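Local coordinates for tegumental protein 20.8 kDa (Clonorchis sinensis, PDB 5X2D) that belongs to the tegumental-allergen-like family, probably binds calcium as a whole protein, and is represented here by its dynein-light-chain-like domain, at residues 19-24 with 52-57; 44-49 with 88-93; 5-10 with 25-30. All blocks are in the same frame, centred on the assembly; numbering follows the deposited sequence.

Contact 1 of 3, residues 19-24 with 52-57; sequences QIKIAR and KTFGGC
F54 points its aromatic ring at helix 16-29 rim first, and K21 and I22 meet that rim at CE1 and CE2, the two atoms that flank CZ. Both come up near the plane of the ring, at its edge and not over a face. The closer partner is I22, whose CG1 lies 3.6 Å from F54 CE2, while the terminal I22 CD1 stays almost as near, at 3.7 Å from the same CE2. The first torsion of I22 (chi1 -84°) turns the CG1 branch beside the backbone N, and the extended second torsion carries CD1 on past CE2; the two side chains cross obliquely. On the other side of the rim, K21 offers the aliphatic part of its chain, CE sitting 4.2 Å from F54 CE1, while its NZ makes a long, weak ion pair with E17. One face of the ring carries the hydroxyl of the preceding residue: T53 OG1 stands 3.5 Å above the plane, shifted toward the rim, and is hydrogen-bonded to F49 O and A50 O. I22 also packs against F79 and F81, which brings the sheet beneath up to the same side chain. Just past F54 the chain leaves helical geometry at G55, whose phi is positive. The arrangement packs the end of helix 36-54 against helix 16-29, two successive helices lying on an antiparallel sheet, as in the dynein light chain fold.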
loop_
_atom_site.group_PDB
_atom_site.type_symbol
_atom_site.label_atom_id
_atom_site.label_comp_id
_atom_site.label_asym_id
_atom_site.label_seq_id
_atom_site.Cartn_x
_atom_site.Cartn_y
_atom_site.Cartn_z
ATOM N N GLN A 19 18.605 -5.259 -2.242
ATOM C CA GLN A 19 17.444 -6.041 -2.625
ATOM C C GLN A 19 17.653 -7.474 -2.197
ATOM O O GLN A 19 16.743 -8.142 -1.694
ATOM C CB GLN A 19 17.193 -5.975 -4.132
ATOM C CG GLN A 19 16.390 -4.767 -4.554
ATOM C CD GLN A 19 16.333 -4.659 -6.046
ATOM O OE1 GLN A 19 15.896 -5.598 -6.708
ATOM N NE2 GLN A 19 16.801 -3.531 -6.600
ATOM N N ILE A 20 18.870 -7.935 -2.413
ATOM C CA ILE A 20 19.232 -9.295 -2.109
ATOM C C ILE A 20 19.074 -9.572 -0.621
ATOM O O ILE A 20 18.562 -10.623 -0.260
ATOM C CB ILE A 20 20.662 -9.599 -2.567
ATOM C CG1 ILE A 20 20.692 -9.754 -4.092
ATOM C CG2 ILE A 20 21.194 -10.851 -1.895
ATOM C CD1 ILE A 20 22.084 -9.922 -4.678
ATOM N N LYS A 21 19.421 -8.635 0.263
ATOM C CA LYS A 21 19.382 -9.021 1.676
ATOM C C LYS A 21 17.959 -9.012 2.201
ATOM O O LYS A 21 17.655 -9.682 3.193
ATOM C CB LYS A 21 20.213 -8.099 2.589
ATOM C CG LYS A 21 21.348 -7.283 2.003
ATOM C CD LYS A 21 22.132 -6.635 3.168
ATOM C CE LYS A 21 22.970 -5.428 2.763
ATOM N NZ LYS A 21 24.200 -5.909 2.080
ATOM N N ILE A 22 17.080 -8.292 1.513
ATOM C CA ILE A 22 15.657 -8.417 1.760
ATOM C C ILE A 22 15.184 -9.800 1.301
ATOM O O ILE A 22 14.347 -10.417 1.971
ATOM C CB ILE A 22 14.888 -7.275 1.095
ATOM C CG1 ILE A 22 14.915 -6.050 2.023
ATOM C CG2 ILE A 22 13.463 -7.692 0.774
ATOM C CD1 ILE A 22 14.526 -4.726 1.375
ATOM N N ALA A 23 15.726 -10.290 0.179
ATOM C CA ALA A 23 15.419 -11.654 -0.297
ATOM C C ALA A 23 15.762 -12.681 0.774
ATOM O O ALA A 23 14.905 -13.439 1.241
ATOM C CB ALA A 23 16.172 -11.974 -1.556
ATOM N N ARG A 24 17.038 -12.668 1.151
ATOM C CA ARG A 24 17.612 -13.527 2.180
ATOM C C ARG A 24 16.805 -13.623 3.478
ATOM O O ARG A 24 16.575 -14.715 3.986
ATOM C CB ARG A 24 19.008 -12.994 2.514
ATOM C CG ARG A 24 20.181 -13.898 2.183
ATOM C CD ARG A 24 20.346 -14.980 3.240
ATOM N NE ARG A 24 21.578 -15.744 3.050
ATOM C CZ ARG A 24 22.057 -16.626 3.923
ATOM N NH1 ARG A 24 21.398 -16.877 5.045
ATOM N NH2 ARG A 24 23.186 -17.271 3.662
ATOM N N LYS A 52 16.880 -2.132 11.368
ATOM C CA LYS A 52 18.196 -2.439 11.909
ATOM C C LYS A 52 19.225 -2.436 10.797
ATOM O O LYS A 52 20.309 -1.881 10.959
ATOM C CB LYS A 52 18.208 -3.786 12.652
ATOM C CG LYS A 52 19.615 -4.343 12.886
ATOM C CD LYS A 52 19.604 -5.645 13.681
ATOM C CE LYS A 52 20.929 -5.846 14.427
ATOM N NZ LYS A 52 20.938 -5.325 15.833
ATOM N N THR A 53 18.895 -3.062 9.670
ATOM C CA THR A 53 19.871 -3.224 8.599
ATOM C C THR A 53 20.064 -1.953 7.758
ATOM O O THR A 53 21.197 -1.525 7.546
ATOM C CB THR A 53 19.484 -4.402 7.672
ATOM O OG1 THR A 53 18.096 -4.313 7.336
ATOM C CG2 THR A 53 19.735 -5.738 8.367
ATOM N N PHE A 54 18.977 -1.361 7.264
ATOM C CA PHE A 54 19.092 -0.213 6.356
ATOM C C PHE A 54 18.943 1.178 6.994
ATOM O O PHE A 54 19.228 2.189 6.352
ATOM C CB PHE A 54 18.080 -0.359 5.214
ATOM C CG PHE A 54 18.121 -1.713 4.550
ATOM C CD1 PHE A 54 19.283 -2.168 3.954
ATOM C CD2 PHE A 54 16.996 -2.524 4.514
ATOM C CE1 PHE A 54 19.329 -3.395 3.354
ATOM C CE2 PHE A 54 17.038 -3.764 3.896
ATOM C CZ PHE A 54 18.202 -4.199 3.320
ATOM N N GLY A 55 18.498 1.242 8.244
ATOM C CA GLY A 55 18.325 2.528 8.897
ATOM C C GLY A 55 16.939 3.123 8.699
ATOM O O GLY A 55 16.219 2.749 7.769
ATOM N N GLY A 56 16.548 4.018 9.604
ATOM C CA GLY A 56 15.293 4.743 9.488
ATOM C C GLY A 56 14.079 3.913 9.841
ATOM O O GLY A 56 14.220 2.755 10.241
ATOM N N CYS A 57 12.889 4.493 9.678
ATOM C CA CYS A 57 11.642 3.748 9.876
ATOM C C CYS A 57 11.119 3.222 8.521
ATOM O O CYS A 57 11.083 3.946 7.536
ATOM C CB CYS A 57 10.582 4.619 10.570
ATOM S SG CYS A 57 11.250 5.736 11.842
#

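Contact 2 of 3, residues 44-49 with 88-93; sequences ENLKSF and YLFWQT
L46 drops from helix 36-54 onto the aromatic side chains of Y88 and F90, and the residues before and after it on the helix serve other neighbours. Earlier in the segment, E44 faces the second subunit of the assembly, where its OE2 is hydrogen-bonded to the backbone N of Q71 of that subunit. At L46 the helix turns to the sheet. Its CG is anti to the carbonyl carbon (chi1 -77°), and the extended second torsion sends CD1 onward to the strand. This one methyl serves both rings: L46 CD1 lies 4.0 Å from F90 CZ and 4.2 Å from Y88 CD2, approaching each ring obliquely. The F90 side chain crosses that of L46 at about a right angle. The other methyl, CD2, is turned to T26 of helix 16-29. Next along, K47 gives its NZ to the backbone O of W58, at the start of strand 58-63. F49 closes the segment by packing on E25, again on helix 16-29. Y88 and F90, two residues apart on strand 87-92, project to the same side of the sheet; Y88 also meets the ring of F81 with the planes only about 20° apart. The three touching residues are buried and meet through carbon alone, so the contact rests on apolar packing, while the polar groups of E44 and K47 bond elsewhere.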
loop_
_atom_site.group_PDB
_atom_site.type_symbol
_atom_site.label_atom_id
_atom_site.label_comp_id
_atom_site.label_asym_id
_atom_site.label_seq_id
_atom_site.Cartn_x
_atom_site.Cartn_y
_atom_site.Cartn_z
ATOM N N GLU A 44 5.855 -7.035 10.846
ATOM C CA GLU A 44 6.580 -6.379 11.928
ATOM C C GLU A 44 8.014 -6.887 12.110
ATOM O O GLU A 44 8.909 -6.053 12.258
ATOM C CB GLU A 44 5.800 -6.497 13.254
ATOM C CG GLU A 44 4.642 -5.500 13.380
ATOM C CD GLU A 44 5.111 -4.050 13.506
ATOM O OE1 GLU A 44 6.313 -3.842 13.786
ATOM O OE2 GLU A 44 4.293 -3.108 13.320
ATOM N N ASN A 45 8.285 -8.195 12.040
ATOM C CA ASN A 45 9.699 -8.574 12.138
ATOM C C ASN A 45 10.423 -8.370 10.800
ATOM O O ASN A 45 11.649 -8.455 10.757
ATOM C CB ASN A 45 9.955 -10.025 12.621
ATOM C CG ASN A 45 9.047 -11.059 11.985
ATOM O OD1 ASN A 45 8.017 -11.426 12.527
ATOM N ND2 ASN A 45 9.421 -11.511 10.803
ATOM N N LEU A 46 9.683 -8.094 9.724
ATOM C CA LEU A 46 10.313 -7.628 8.486
ATOM C C LEU A 46 10.694 -6.145 8.583
ATOM O O LEU A 46 11.814 -5.756 8.225
ATOM C CB LEU A 46 9.401 -7.872 7.275
ATOM C CG LEU A 46 9.327 -9.308 6.727
ATOM C CD1 LEU A 46 8.627 -9.328 5.380
ATOM C CD2 LEU A 46 10.713 -9.953 6.628
ATOM N N LYS A 47 9.750 -5.328 9.051
ATOM C CA LYS A 47 10.013 -3.926 9.345
ATOM C C LYS A 47 11.202 -3.827 10.283
ATOM O O LYS A 47 12.157 -3.088 10.037
ATOM C CB LYS A 47 8.802 -3.237 9.993
ATOM C CG LYS A 47 9.036 -1.757 10.322
ATOM C CD LYS A 47 8.490 -1.371 11.711
ATOM C CE LYS A 47 7.921 0.049 11.756
ATOM N NZ LYS A 47 8.823 1.092 11.211
ATOM N N SER A 48 11.132 -4.586 11.367
ATOM C CA SER A 48 12.152 -4.523 12.392
ATOM C C SER A 48 13.487 -5.025 11.856
ATOM O O SER A 48 14.537 -4.680 12.400
ATOM C CB SER A 48 11.729 -5.324 13.620
ATOM O OG SER A 48 12.752 -5.306 14.594
ATOM N N PHE A 49 13.448 -5.834 10.793
ATOM C CA PHE A 49 14.677 -6.232 10.102
ATOM C C PHE A 49 15.304 -5.085 9.330
ATOM O O PHE A 49 16.511 -4.859 9.407
ATOM C CB PHE A 49 14.426 -7.368 9.112
ATOM C CG PHE A 49 15.595 -7.626 8.193
ATOM C CD1 PHE A 49 16.683 -8.378 8.628
ATOM C CD2 PHE A 49 15.619 -7.103 6.905
ATOM C CE1 PHE A 49 17.769 -8.621 7.787
ATOM C CE2 PHE A 49 16.706 -7.338 6.054
ATOM C CZ PHE A 49 17.781 -8.096 6.497
ATOM N N TYR A 88 5.173 -8.197 -1.596
ATOM C CA TYR A 88 5.788 -7.530 -0.464
ATOM C C TYR A 88 6.212 -6.127 -0.865
ATOM O O TYR A 88 6.970 -5.946 -1.819
ATOM C CB TYR A 88 6.987 -8.340 0.050
ATOM C CG TYR A 88 6.586 -9.699 0.578
ATOM C CD1 TYR A 88 6.467 -10.790 -0.275
ATOM C CD2 TYR A 88 6.276 -9.882 1.927
ATOM C CE1 TYR A 88 6.082 -12.027 0.201
ATOM C CE2 TYR A 88 5.887 -11.119 2.411
ATOM C CZ TYR A 88 5.791 -12.189 1.542
ATOM O OH TYR A 88 5.397 -13.430 2.011
ATOM N N LEU A 89 5.710 -5.128 -0.152
ATOM C CA LEU A 89 6.070 -3.747 -0.439
ATOM C C LEU A 89 6.922 -3.157 0.692
ATOM O O LEU A 89 6.523 -3.189 1.871
ATOM C CB LEU A 89 4.813 -2.888 -0.662
ATOM C CG LEU A 89 4.065 -3.086 -1.982
ATOM C CD1 LEU A 89 3.101 -4.222 -1.833
ATOM C CD2 LEU A 89 3.344 -1.837 -2.450
ATOM N N PHE A 90 8.096 -2.636 0.344
ATOM C CA PHE A 90 8.927 -1.944 1.323
ATOM C C PHE A 90 9.045 -0.463 0.992
ATOM O O PHE A 90 9.277 -0.095 -0.168
ATOM C CB PHE A 90 10.318 -2.573 1.413
ATOM C CG PHE A 90 10.308 -3.968 1.982
ATOM C CD1 PHE A 90 9.827 -5.046 1.222
ATOM C CD2 PHE A 90 10.753 -4.210 3.278
ATOM C CE1 PHE A 90 9.816 -6.342 1.737
ATOM C CE2 PHE A 90 10.741 -5.501 3.807
ATOM C CZ PHE A 90 10.269 -6.572 3.034
ATOM N N TRP A 91 8.862 0.365 2.022
ATOM C CA TRP A 91 9.085 1.806 1.968
ATOM C C TRP A 91 9.882 2.237 3.173
ATOM O O TRP A 91 9.405 2.103 4.293
ATOM C CB TRP A 91 7.781 2.607 2.017
ATOM C CG TRP A 91 6.843 2.482 0.888
ATOM C CD1 TRP A 91 7.062 2.839 -0.408
ATOM C CD2 TRP A 91 5.488 2.019 0.957
ATOM N NE1 TRP A 91 5.934 2.606 -1.159
ATOM C CE2 TRP A 91 4.953 2.101 -0.344
ATOM C CE3 TRP A 91 4.679 1.537 1.993
ATOM C CZ2 TRP A 91 3.650 1.717 -0.640
ATOM C CZ3 TRP A 91 3.390 1.159 1.698
ATOM C CH2 TRP A 91 2.888 1.258 0.392
ATOM N N GLN A 92 11.035 2.847 2.966
ATOM C CA GLN A 92 11.696 3.526 4.060
ATOM C C GLN A 92 10.973 4.855 4.255
ATOM O O GLN A 92 10.833 5.611 3.325
ATOM C CB GLN A 92 13.155 3.711 3.732
ATOM C CG GLN A 92 13.942 4.482 4.733
ATOM C CD GLN A 92 15.378 4.632 4.290
ATOM O OE1 GLN A 92 15.656 4.945 3.117
ATOM N NE2 GLN A 92 16.305 4.366 5.203
ATOM N N THR A 93 10.419 5.103 5.439
ATOM C CA THR A 93 9.643 6.334 5.635
ATOM C C THR A 93 10.465 7.482 6.213
ATOM O O THR A 93 10.010 8.612 6.194
ATOM C CB THR A 93 8.408 6.108 6.558
ATOM O OG1 THR A 93 8.807 5.436 7.760
ATOM C CG2 THR A 93 7.341 5.261 5.865
#

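Contact 3 of 3, residues 5-10 with 25-30; sequences PEIIVI and ETIPIA
I7 and I27 meet through matching torsions: in each, CG1 is anti to the carbonyl carbon (chi1 -82° in I7, -56° in I27) and the rest of the branch is extended, so the two CD1 methyls advance on each other from strand and helix. I7 CD1 touches I27 CD1 at 3.7 Å and lies 4.0 Å from I27 CG1. E6 supplies a looser outer neighbour. The bend at its second torsion (chi2 83°) turns the carboxylate toward the I27 side chain, where E6 OE2 comes within 4.4 Å of I27 CG2. The contact belongs to the helix-on-sheet layering of the dynein-light-chain-like domain, seating the last turns of helix 16-29 against the N-terminal part of strand 7-13, an outermost strand of the antiparallel sheet. I7 continues inward to A23 and to F81 of the adjacent strand 78-83, while I27 also packs on P4. The helix is kinked next to I27, at P28, whose N makes no bond to the preceding turn; two residues on, A30 N restores one to T26 O at 2.8 Å.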
loop_
_atom_site.group_PDB
_atom_site.type_symbol
_atom_site.label_atom_id
_atom_site.label_comp_id
_atom_site.label_asym_id
_atom_site.label_seq_id
_atom_site.Cartn_x
_atom_site.Cartn_y
_atom_site.Cartn_z
ATOM N N PRO A 5 15.458 -16.785 -8.137
ATOM C CA PRO A 5 14.402 -16.816 -9.156
ATOM C C PRO A 5 12.982 -16.717 -8.588
ATOM O O PRO A 5 12.093 -16.209 -9.276
ATOM C CB PRO A 5 14.625 -18.161 -9.847
ATOM C CG PRO A 5 15.447 -18.964 -8.893
ATOM C CD PRO A 5 16.306 -17.987 -8.178
ATOM N N GLU A 6 12.781 -17.171 -7.352
ATOM C CA GLU A 6 11.468 -17.082 -6.710
ATOM C C GLU A 6 10.962 -15.652 -6.673
ATOM O O GLU A 6 9.768 -15.413 -6.846
ATOM C CB GLU A 6 11.496 -17.620 -5.270
ATOM C CG GLU A 6 12.218 -18.935 -5.028
ATOM C CD GLU A 6 13.709 -18.762 -4.858
ATOM O OE1 GLU A 6 14.306 -18.052 -5.689
ATOM O OE2 GLU A 6 14.278 -19.292 -3.878
ATOM N N ILE A 7 11.873 -14.708 -6.446
ATOM C CA ILE A 7 11.504 -13.303 -6.350
ATOM C C ILE A 7 11.319 -12.624 -7.694
ATOM O O ILE A 7 12.230 -12.564 -8.515
ATOM C CB ILE A 7 12.541 -12.539 -5.517
ATOM C CG1 ILE A 7 12.223 -12.745 -4.040
ATOM C CG2 ILE A 7 12.496 -11.046 -5.811
ATOM C CD1 ILE A 7 13.374 -12.582 -3.168
ATOM N N ILE A 8 10.119 -12.093 -7.896
ATOM C CA ILE A 8 9.803 -11.364 -9.106
ATOM C C ILE A 8 9.612 -9.903 -8.745
ATOM O O ILE A 8 8.628 -9.534 -8.098
ATOM C CB ILE A 8 8.531 -11.888 -9.805
ATOM C CG1 ILE A 8 8.733 -13.317 -10.309
ATOM C CG2 ILE A 8 8.108 -10.939 -10.927
ATOM C CD1 ILE A 8 8.264 -14.373 -9.354
ATOM N N VAL A 9 10.561 -9.082 -9.177
ATOM C CA VAL A 9 10.584 -7.675 -8.843
ATOM C C VAL A 9 9.474 -6.921 -9.577
ATOM O O VAL A 9 9.310 -7.062 -10.789
ATOM C CB VAL A 9 11.949 -7.050 -9.186
ATOM C CG1 VAL A 9 12.015 -5.607 -8.667
ATOM C CG2 VAL A 9 13.056 -7.869 -8.573
ATOM N N ILE A 10 8.630 -6.245 -8.809
ATOM C CA ILE A 10 7.663 -5.269 -9.316
ATOM C C ILE A 10 8.234 -3.837 -9.499
ATOM O O ILE A 10 7.970 -3.173 -10.499
ATOM C CB ILE A 10 6.453 -5.190 -8.375
ATOM C CG1 ILE A 10 5.915 -6.598 -8.076
ATOM C CG2 ILE A 10 5.405 -4.219 -8.929
ATOM C CD1 ILE A 10 5.001 -6.639 -6.843
ATOM N N GLU A 25 16.382 -12.481 4.012
ATOM C CA GLU A 25 15.667 -12.462 5.274
ATOM C C GLU A 25 14.220 -12.920 5.096
ATOM O O GLU A 25 13.651 -13.584 5.970
ATOM C CB GLU A 25 15.724 -11.047 5.886
ATOM C CG GLU A 25 14.947 -10.864 7.179
ATOM C CD GLU A 25 15.656 -11.504 8.373
ATOM O OE1 GLU A 25 16.808 -11.990 8.195
ATOM O OE2 GLU A 25 15.069 -11.498 9.489
ATOM N N THR A 26 13.645 -12.587 3.943
ATOM C CA THR A 26 12.234 -12.862 3.659
ATOM C C THR A 26 11.877 -14.313 3.304
ATOM O O THR A 26 11.024 -14.920 3.938
ATOM C CB THR A 26 11.769 -11.999 2.483
ATOM O OG1 THR A 26 11.925 -10.627 2.828
ATOM C CG2 THR A 26 10.326 -12.267 2.125
ATOM N N ILE A 27 12.568 -14.871 2.318
ATOM C CA ILE A 27 12.160 -16.141 1.729
ATOM C C ILE A 27 12.054 -17.300 2.721
ATOM O O ILE A 27 11.138 -18.114 2.611
ATOM C CB ILE A 27 13.106 -16.567 0.585
ATOM C CG1 ILE A 27 13.194 -15.475 -0.467
ATOM C CG2 ILE A 27 12.570 -17.769 -0.124
ATOM C CD1 ILE A 27 14.350 -15.657 -1.384
ATOM N N PRO A 28 12.988 -17.401 3.685
ATOM C CA PRO A 28 12.734 -18.500 4.626
ATOM C C PRO A 28 11.507 -18.322 5.537
ATOM O O PRO A 28 10.750 -19.282 5.684
ATOM C CB PRO A 28 14.026 -18.547 5.456
ATOM C CG PRO A 28 14.649 -17.201 5.284
ATOM C CD PRO A 28 14.323 -16.811 3.882
ATOM N N ILE A 29 11.298 -17.153 6.134
ATOM C CA ILE A 29 10.219 -17.038 7.116
ATOM C C ILE A 29 8.870 -16.550 6.566
ATOM O O ILE A 29 7.850 -16.657 7.253
ATOM C CB ILE A 29 10.627 -16.121 8.296
ATOM C CG1 ILE A 29 11.070 -14.742 7.807
ATOM C CG2 ILE A 29 11.773 -16.753 9.067
ATOM C CD1 ILE A 29 11.170 -13.715 8.914
ATOM N N ALA A 30 8.856 -16.013 5.347
ATOM C CA ALA A 30 7.623 -15.446 4.780
ATOM C C ALA A 30 6.555 -16.479 4.359
ATOM O O ALA A 30 5.403 -16.364 4.771
ATOM C CB ALA A 30 7.959 -14.519 3.608
#

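Overall arrangement
From the N terminus, strand 7-13 leads into helix 16-29, and contact 3 closes this first short loop by bringing the helix back over the strand. The chain then enters helix 36-54, whose last turn returns to the middle of helix 16-29 in contact 1, completing a hairpin of 28 residues' separation. Because segment 19-24 lies between the two halves of contact 3 while its partner 52-57 lies beyond segment 25-30, these two closures cross. Contact 2 spans 39 residues and opens only after contact 3 has closed, so those two stand in series; it crosses contact 1, and C57 and G55 meet T93 and Q92 where they adjoin. Together they tie both helices to one antiparallel sheet.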